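Local coordinates for protein ORF98 PTP-2 (Cydia pomonella granulosis virus, PDB 6I28) that probably removes phosphate from tyrosine and from serine or threonine of proteins, as a viral member of the dual-specificity phosphatase family, at residues 117-126 with 160-168; 70-79 with 142-150. All blocks are in the same frame, centred on the assembly; numbering follows the deposited sequence.

Contact 1. Residues 117-126 with 160-168; sequences YYIMRTNQID and DNKLVVRVE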
# COMPACT_ATOMS: atom_id res chain seq x y z
N TYR A 117 -0.74 -4.17 -5.17
CA TYR A 117 0.15 -5.31 -5.27
C TYR A 117 -0.16 -6.34 -4.19
O TYR A 117 -0.19 -7.56 -4.46
CB TYR A 117 1.60 -4.87 -5.11
CG TYR A 117 2.58 -6.05 -5.16
CD1 TYR A 117 2.66 -6.86 -6.23
CD2 TYR A 117 3.41 -6.31 -4.10
CE1 TYR A 117 3.56 -7.95 -6.29
CE2 TYR A 117 4.32 -7.37 -4.09
CZ TYR A 117 4.39 -8.20 -5.18
OH TYR A 117 5.28 -9.26 -5.23
N TYR A 118 -0.40 -5.88 -2.96
CA TYR A 118 -0.86 -6.79 -1.94
C TYR A 118 -2.09 -7.56 -2.35
O TYR A 118 -2.15 -8.77 -2.14
CB TYR A 118 -1.09 -6.07 -0.61
CG TYR A 118 -1.45 -7.00 0.49
CD1 TYR A 118 -0.44 -7.69 1.15
CD2 TYR A 118 -2.78 -7.29 0.85
CE1 TYR A 118 -0.71 -8.57 2.13
CE2 TYR A 118 -3.04 -8.19 1.91
CZ TYR A 118 -1.99 -8.85 2.51
OH TYR A 118 -2.15 -9.77 3.52
N ILE A 119 -3.06 -6.91 -3.04
CA ILE A 119 -4.26 -7.62 -3.46
C ILE A 119 -3.99 -8.55 -4.65
O ILE A 119 -4.51 -9.67 -4.69
CB ILE A 119 -5.35 -6.55 -3.75
CG1 ILE A 119 -5.79 -5.89 -2.42
CG2 ILE A 119 -6.54 -7.12 -4.53
CD1 ILE A 119 -6.82 -4.82 -2.58
N MET A 120 -3.16 -8.11 -5.61
CA MET A 120 -2.74 -8.96 -6.70
C MET A 120 -2.10 -10.23 -6.20
O MET A 120 -2.46 -11.33 -6.63
CB MET A 120 -1.74 -8.23 -7.61
CG MET A 120 -2.25 -7.04 -8.33
SD MET A 120 -0.93 -6.15 -9.16
CE MET A 120 -0.16 -7.45 -10.10
N ARG A 121 -1.25 -10.13 -5.19
CA ARG A 121 -0.47 -11.28 -4.83
C ARG A 121 -1.18 -12.21 -3.84
O ARG A 121 -1.05 -13.44 -3.94
CB ARG A 121 0.86 -10.81 -4.21
CG ARG A 121 1.74 -11.95 -3.75
CD ARG A 121 3.17 -11.48 -3.57
NE ARG A 121 3.98 -12.34 -2.72
CZ ARG A 121 5.29 -12.14 -2.48
NH1 ARG A 121 5.93 -11.14 -3.03
NH2 ARG A 121 5.95 -12.95 -1.68
N THR A 122 -1.97 -11.67 -2.92
CA THR A 122 -2.73 -12.52 -2.03
C THR A 122 -3.91 -13.18 -2.75
O THR A 122 -4.34 -14.29 -2.37
CB THR A 122 -3.24 -11.73 -0.80
OG1 THR A 122 -4.07 -10.61 -1.16
CG2 THR A 122 -2.05 -11.27 0.12
N ASN A 123 -4.42 -12.58 -3.80
CA ASN A 123 -5.53 -13.16 -4.55
C ASN A 123 -5.09 -13.83 -5.83
O ASN A 123 -5.88 -14.54 -6.43
CB ASN A 123 -6.57 -12.08 -4.85
CG ASN A 123 -7.33 -11.66 -3.61
OD1 ASN A 123 -8.27 -12.33 -3.21
ND2 ASN A 123 -6.91 -10.60 -2.99
N GLN A 124 -3.84 -13.66 -6.23
CA GLN A 124 -3.32 -14.16 -7.49
C GLN A 124 -4.24 -13.70 -8.62
O GLN A 124 -4.85 -14.50 -9.34
CB GLN A 124 -3.16 -15.67 -7.48
CG GLN A 124 -2.06 -16.09 -6.58
CD GLN A 124 -0.71 -15.72 -7.13
OE1 GLN A 124 -0.33 -16.14 -8.21
NE2 GLN A 124 0.04 -14.95 -6.36
N ILE A 125 -4.35 -12.37 -8.75
CA ILE A 125 -5.12 -11.74 -9.81
C ILE A 125 -4.25 -10.66 -10.45
O ILE A 125 -3.31 -10.16 -9.85
CB ILE A 125 -6.47 -11.14 -9.32
CG1 ILE A 125 -6.27 -9.99 -8.32
CG2 ILE A 125 -7.31 -12.18 -8.63
CD1 ILE A 125 -7.61 -9.40 -7.73
N ASP A 126 -4.57 -10.29 -11.69
CA ASP A 126 -3.67 -9.40 -12.42
C ASP A 126 -3.89 -7.94 -12.05
O ASP A 126 -4.79 -7.59 -11.27
CB ASP A 126 -3.85 -9.58 -13.93
CG ASP A 126 -5.20 -9.14 -14.41
OD1 ASP A 126 -6.05 -8.62 -13.66
OD2 ASP A 126 -5.43 -9.34 -15.59
N ASP A 160 -2.95 -26.47 -20.60
CA ASP A 160 -4.26 -27.03 -20.94
C ASP A 160 -5.12 -26.00 -21.67
O ASP A 160 -6.28 -25.76 -21.33
CB ASP A 160 -4.97 -27.56 -19.69
CG ASP A 160 -4.16 -28.65 -18.97
OD1 ASP A 160 -3.61 -29.55 -19.65
OD2 ASP A 160 -4.08 -28.60 -17.72
N ASN A 161 -4.52 -25.41 -22.70
CA ASN A 161 -5.21 -24.48 -23.58
C ASN A 161 -5.73 -23.26 -22.85
O ASN A 161 -6.72 -22.66 -23.24
CB ASN A 161 -6.35 -25.18 -24.33
CG ASN A 161 -5.81 -26.14 -25.34
OD1 ASN A 161 -4.78 -25.87 -25.97
ND2 ASN A 161 -6.48 -27.26 -25.51
N LYS A 162 -5.05 -22.86 -21.76
CA LYS A 162 -5.34 -21.61 -21.10
C LYS A 162 -4.05 -20.89 -20.78
O LYS A 162 -2.97 -21.50 -20.73
CB LYS A 162 -6.14 -21.81 -19.80
CG LYS A 162 -7.31 -22.77 -19.95
CD LYS A 162 -8.10 -22.88 -18.64
CE LYS A 162 -8.28 -21.48 -17.94
NZ LYS A 162 -9.62 -21.31 -17.27
N LEU A 163 -4.15 -19.58 -20.59
CA LEU A 163 -3.08 -18.82 -19.97
C LEU A 163 -3.52 -18.55 -18.54
O LEU A 163 -4.56 -17.92 -18.33
CB LEU A 163 -2.79 -17.50 -20.68
CG LEU A 163 -1.85 -17.52 -21.89
CD1 LEU A 163 -1.63 -16.06 -22.38
CD2 LEU A 163 -0.51 -18.18 -21.74
N VAL A 164 -2.71 -19.03 -17.56
CA VAL A 164 -2.94 -18.88 -16.13
C VAL A 164 -2.00 -17.79 -15.66
O VAL A 164 -0.83 -17.79 -16.05
CB VAL A 164 -2.64 -20.18 -15.37
CG1 VAL A 164 -2.60 -19.95 -13.81
CG2 VAL A 164 -3.61 -21.27 -15.70
N VAL A 165 -2.48 -16.87 -14.91
CA VAL A 165 -1.64 -15.81 -14.35
C VAL A 165 -1.09 -16.26 -13.00
O VAL A 165 -1.79 -16.88 -12.18
CB VAL A 165 -2.44 -14.50 -14.23
CG1 VAL A 165 -3.50 -14.60 -13.13
CG2 VAL A 165 -1.51 -13.35 -13.96
N ARG A 166 0.19 -15.97 -12.78
CA ARG A 166 0.80 -16.10 -11.46
C ARG A 166 1.36 -14.74 -11.08
O ARG A 166 2.08 -14.12 -11.87
CB ARG A 166 1.94 -17.14 -11.42
CG ARG A 166 1.46 -18.56 -11.07
CD ARG A 166 2.59 -19.58 -11.05
NE ARG A 166 2.70 -20.27 -12.34
CZ ARG A 166 1.78 -21.10 -12.87
NH1 ARG A 166 0.65 -21.37 -12.21
NH2 ARG A 166 2.00 -21.66 -14.05
N VAL A 167 1.06 -14.29 -9.87
CA VAL A 167 1.63 -13.04 -9.39
C VAL A 167 2.78 -13.36 -8.46
O VAL A 167 2.59 -13.97 -7.40
CB VAL A 167 0.58 -12.18 -8.66
CG1 VAL A 167 1.18 -10.91 -8.22
CG2 VAL A 167 -0.56 -11.87 -9.64
N GLU A 168 3.96 -12.88 -8.84
CA GLU A 168 5.17 -13.05 -8.08
C GLU A 168 5.38 -11.92 -7.08
O GLU A 168 6.24 -12.06 -6.24
CB GLU A 168 6.38 -13.11 -9.02
CG GLU A 168 6.29 -14.22 -10.07
CD GLU A 168 7.54 -14.35 -10.99
OE1 GLU A 168 7.91 -15.49 -11.35
OE2 GLU A 168 8.13 -13.33 -11.36
OXT GLU A 168 4.77 -10.86 -7.08
O HOH W 1 -1.73 -18.14 -9.70

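Contact 2. Residues 70-79 with 142-150; sequences EDDAKCGALA and PSEHFVELL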
# COMPACT_ATOMS: atom_id res chain seq x y z
N GLU A 70 10.41 8.20 -3.64
CA GLU A 70 9.82 9.24 -4.48
C GLU A 70 8.83 8.61 -5.45
O GLU A 70 8.81 7.39 -5.66
CB GLU A 70 10.91 9.99 -5.24
CG GLU A 70 11.72 10.89 -4.34
CD GLU A 70 12.93 11.40 -5.03
OE1 GLU A 70 12.83 11.65 -6.25
OE2 GLU A 70 13.98 11.53 -4.38
N ASP A 71 7.98 9.47 -6.00
CA ASP A 71 7.07 9.10 -7.09
C ASP A 71 7.71 9.72 -8.32
O ASP A 71 7.42 10.86 -8.71
CB ASP A 71 5.65 9.54 -6.82
CG ASP A 71 4.68 9.00 -7.85
OD1 ASP A 71 5.12 8.63 -8.97
OD2 ASP A 71 3.48 8.95 -7.55
N ASP A 72 8.63 8.99 -8.91
CA ASP A 72 9.45 9.54 -9.97
C ASP A 72 9.99 8.34 -10.72
O ASP A 72 10.54 7.43 -10.10
CB ASP A 72 10.56 10.43 -9.42
CG ASP A 72 11.11 11.37 -10.48
OD1 ASP A 72 10.96 12.62 -10.35
OD2 ASP A 72 11.67 10.85 -11.45
N ALA A 73 9.88 8.37 -12.04
CA ALA A 73 10.29 7.26 -12.89
C ALA A 73 11.74 6.88 -12.59
O ALA A 73 12.26 5.85 -13.02
CB ALA A 73 10.16 7.59 -14.37
N LYS A 74 12.40 7.71 -11.81
CA LYS A 74 13.84 7.56 -11.55
C LYS A 74 14.12 6.85 -10.23
O LYS A 74 15.16 6.22 -10.13
CB LYS A 74 14.49 8.86 -11.54
CG LYS A 74 14.67 9.29 -12.94
CD LYS A 74 15.90 9.98 -12.85
CE LYS A 74 15.42 11.42 -12.80
NZ LYS A 74 15.65 11.87 -14.13
N CYS A 75 13.24 7.00 -9.24
CA CYS A 75 13.47 6.35 -7.96
C CYS A 75 12.97 4.91 -8.04
O CYS A 75 11.80 4.66 -8.33
CB CYS A 75 12.78 7.13 -6.84
SG CYS A 75 13.02 6.52 -5.17
N GLY A 76 13.88 3.96 -7.80
CA GLY A 76 13.49 2.57 -7.66
C GLY A 76 13.21 2.12 -6.24
O GLY A 76 13.04 0.91 -6.03
N ALA A 77 13.12 3.04 -5.26
CA ALA A 77 13.08 2.61 -3.85
C ALA A 77 11.84 1.80 -3.49
O ALA A 77 11.91 0.85 -2.69
CB ALA A 77 13.19 3.80 -2.91
N LEU A 78 10.68 2.17 -4.04
CA LEU A 78 9.49 1.38 -3.76
C LEU A 78 9.63 -0.01 -4.38
O LEU A 78 9.40 -1.04 -3.71
CB LEU A 78 8.25 2.08 -4.28
CG LEU A 78 6.99 1.25 -4.03
CD1 LEU A 78 6.83 0.75 -2.65
CD2 LEU A 78 5.80 2.07 -4.36
N ALA A 79 10.07 -0.07 -5.64
CA ALA A 79 10.32 -1.34 -6.31
C ALA A 79 11.38 -2.15 -5.57
O ALA A 79 11.25 -3.38 -5.41
CB ALA A 79 10.76 -1.08 -7.75
N PRO A 142 -2.12 5.18 -10.22
CA PRO A 142 -0.68 4.95 -10.12
C PRO A 142 0.05 5.52 -11.32
O PRO A 142 -0.40 5.42 -12.47
CB PRO A 142 -0.57 3.42 -10.05
CG PRO A 142 -1.90 2.96 -9.55
CD PRO A 142 -2.89 3.93 -10.18
N SER A 143 1.18 6.15 -11.05
CA SER A 143 2.01 6.62 -12.14
C SER A 143 2.36 5.49 -13.09
O SER A 143 2.45 4.32 -12.70
CB SER A 143 3.29 7.24 -11.61
OG SER A 143 3.00 8.19 -10.59
N GLU A 144 2.62 5.86 -14.34
CA GLU A 144 2.85 4.85 -15.37
C GLU A 144 3.94 3.86 -14.97
O GLU A 144 3.80 2.65 -15.21
CB GLU A 144 3.22 5.50 -16.71
CG GLU A 144 2.02 5.78 -17.59
CD GLU A 144 2.41 6.29 -18.98
OE1 GLU A 144 1.80 7.28 -19.44
OE2 GLU A 144 3.33 5.69 -19.60
N HIS A 145 5.04 4.34 -14.39
CA HIS A 145 6.11 3.39 -14.07
C HIS A 145 5.72 2.44 -12.94
O HIS A 145 6.24 1.31 -12.87
CB HIS A 145 7.42 4.12 -13.73
CG HIS A 145 7.41 4.85 -12.43
ND1 HIS A 145 6.76 6.06 -12.26
CD2 HIS A 145 8.01 4.58 -11.25
CE1 HIS A 145 6.94 6.49 -11.02
NE2 HIS A 145 7.68 5.60 -10.38
N PHE A 146 4.82 2.85 -12.05
CA PHE A 146 4.31 1.89 -11.06
C PHE A 146 3.39 0.86 -11.72
O PHE A 146 3.35 -0.30 -11.31
CB PHE A 146 3.56 2.58 -9.92
CG PHE A 146 4.43 3.37 -9.02
CD1 PHE A 146 5.69 2.91 -8.64
CD2 PHE A 146 3.99 4.55 -8.48
CE1 PHE A 146 6.49 3.69 -7.84
CE2 PHE A 146 4.80 5.31 -7.63
CZ PHE A 146 6.04 4.85 -7.30
N VAL A 147 2.60 1.29 -12.73
CA VAL A 147 1.78 0.34 -13.49
C VAL A 147 2.64 -0.71 -14.16
O VAL A 147 2.34 -1.91 -14.12
CB VAL A 147 0.90 1.09 -14.50
CG1 VAL A 147 0.20 0.09 -15.43
CG2 VAL A 147 -0.11 1.99 -13.81
N GLU A 148 3.75 -0.29 -14.78
CA GLU A 148 4.62 -1.29 -15.40
C GLU A 148 5.30 -2.16 -14.34
O GLU A 148 5.50 -3.36 -14.56
CB GLU A 148 5.65 -0.60 -16.30
CG GLU A 148 5.06 0.04 -17.55
CD GLU A 148 4.21 -0.93 -18.42
OE1 GLU A 148 4.69 -2.05 -18.75
OE2 GLU A 148 3.06 -0.55 -18.77
N LEU A 149 5.64 -1.60 -13.18
CA LEU A 149 6.23 -2.40 -12.11
C LEU A 149 5.33 -3.56 -11.73
O LEU A 149 5.79 -4.70 -11.63
CB LEU A 149 6.51 -1.52 -10.90
CG LEU A 149 6.86 -2.18 -9.58
CD1 LEU A 149 8.19 -2.79 -9.63
CD2 LEU A 149 6.86 -1.16 -8.44
N LEU A 150 4.04 -3.26 -11.51
CA LEU A 150 3.07 -4.24 -11.04
C LEU A 150 2.75 -5.26 -12.10
O LEU A 150 2.69 -6.48 -11.83
CB LEU A 150 1.81 -3.51 -10.59
CG LEU A 150 1.95 -2.56 -9.41
CD1 LEU A 150 0.62 -2.23 -8.81
CD2 LEU A 150 2.81 -3.24 -8.43
O HOH W 2 9.23 5.99 -8.05

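Contact 1. Residues 117-126 with 160-168
Val167 lays its two methyls over the last turn of helix 110-123, CG1 lying 3.8 Å from Arg121 CA and at van der Waals distance from Met120 CB, whose side chain it crosses at about a right angle. The valine ends a C-terminal beta hairpin, strands 154-159 and 162-167, of which strand 162-167 runs at 122° to the segment of helix 117-123. The strand thus packs its valine on the helix and meets the residue just past it, Gln124, by hydrogen bonds. The turn of chain after the helix is closed by a 6→1 bond from Ile125 N to Met120 O, while Gln124 takes positive phi, as in a Schellman motif. CG2 of Val167 sits against this turn, 3.2 Å from Ile125 O and close to Met120 O.

The side-chain amide of Gln124 pairs with both backbone groups of Val167, much as a neighbouring strand would. Its chain bends at chi2 (-70°), bringing the amide alongside Val167, where OE1 accepts from Val167 N at 2.8 Å and NE2 donates to Val167 O at 2.9 Å. The second bond is the more regular: Val167 O receives it in its carbonyl plane, on a lone pair, whereas Val167 N lies 36° out of the carbonyl plane of the Gln124 amide. NE2 spends its other hydrogen on Arg121 O, so the amide is fixed in rotation and ties the helix end to the strand. A water carries OE1 on to Val165 O.

At the chain terminus, Tyr117 presents its ring edge to the C-terminal carboxylate of Glu168. Arg121, which forms a salt bridge with Glu83 and a cation-pi contact with Phe86, lies beside them. Arg121 NH1 donates to Tyr117 OH at 3.0 Å, and that hydroxyl donates in turn to Glu168 OXT in a very short contact, 2.5 Å.

Contact 2. Residues 70-79 with 142-150
Ala73 and His145 bring their backbones to 5.8 Å, CA to CA, where the type I turn from Asp72 to Cys75 meets the first turn of helix 144-151. The His145 ring is covered on both faces. With chi1 at 70°, CG sits between the backbone N and the carbonyl carbon, and the ring is directed at the loop. Ala73 CA lies over the centre of one face as a CH-pi contact, 3.7 Å from the centroid and 6° off the normal, while Phe146 CG lies over the opposite face, offset toward the rim. His145 NE2 is 2.8 Å from a water that also bonds Glu70 O and Asp72 N, linking the ring to the loop backbone.

Asp71 OD1 accepts from Ser143 OG at 2.7 Å through its syn lone pair, and both side chains bond Ser109 OG as well. Farther along, Leu78 CD2 rests near Phe146 CE1, and Ala79 CB lies 3.6 Å from Leu149 CD1.

Ser109, and Arg110 beside it, end the HCxxGxxR phosphate-binding loop of cysteine phosphatases, and 70-79 probably corresponds to the loop that carries the general acid in dual-specificity phosphatases, so this is probably the rim of the active site.

In the fold
The two contacts lie about 20 Å apart, centre to centre, and their segments alternate along the chain: 70-79, 117-126, 142-150, 160-168. Helix 144-151 and helix 110-123 join them, since Met120 CE packs on Leu150 O and Tyr117 CB on Leu150 CD2. Contact 2 borders the phosphate-binding loop, while contact 1 involves the C-terminal hairpin, a two-stranded sheet apart from the main five-stranded one. Helix 110-123 starts beside the probable active site and its last turns pack against that hairpin, which is therefore docked on the far end of the helix that follows the phosphate-binding loop.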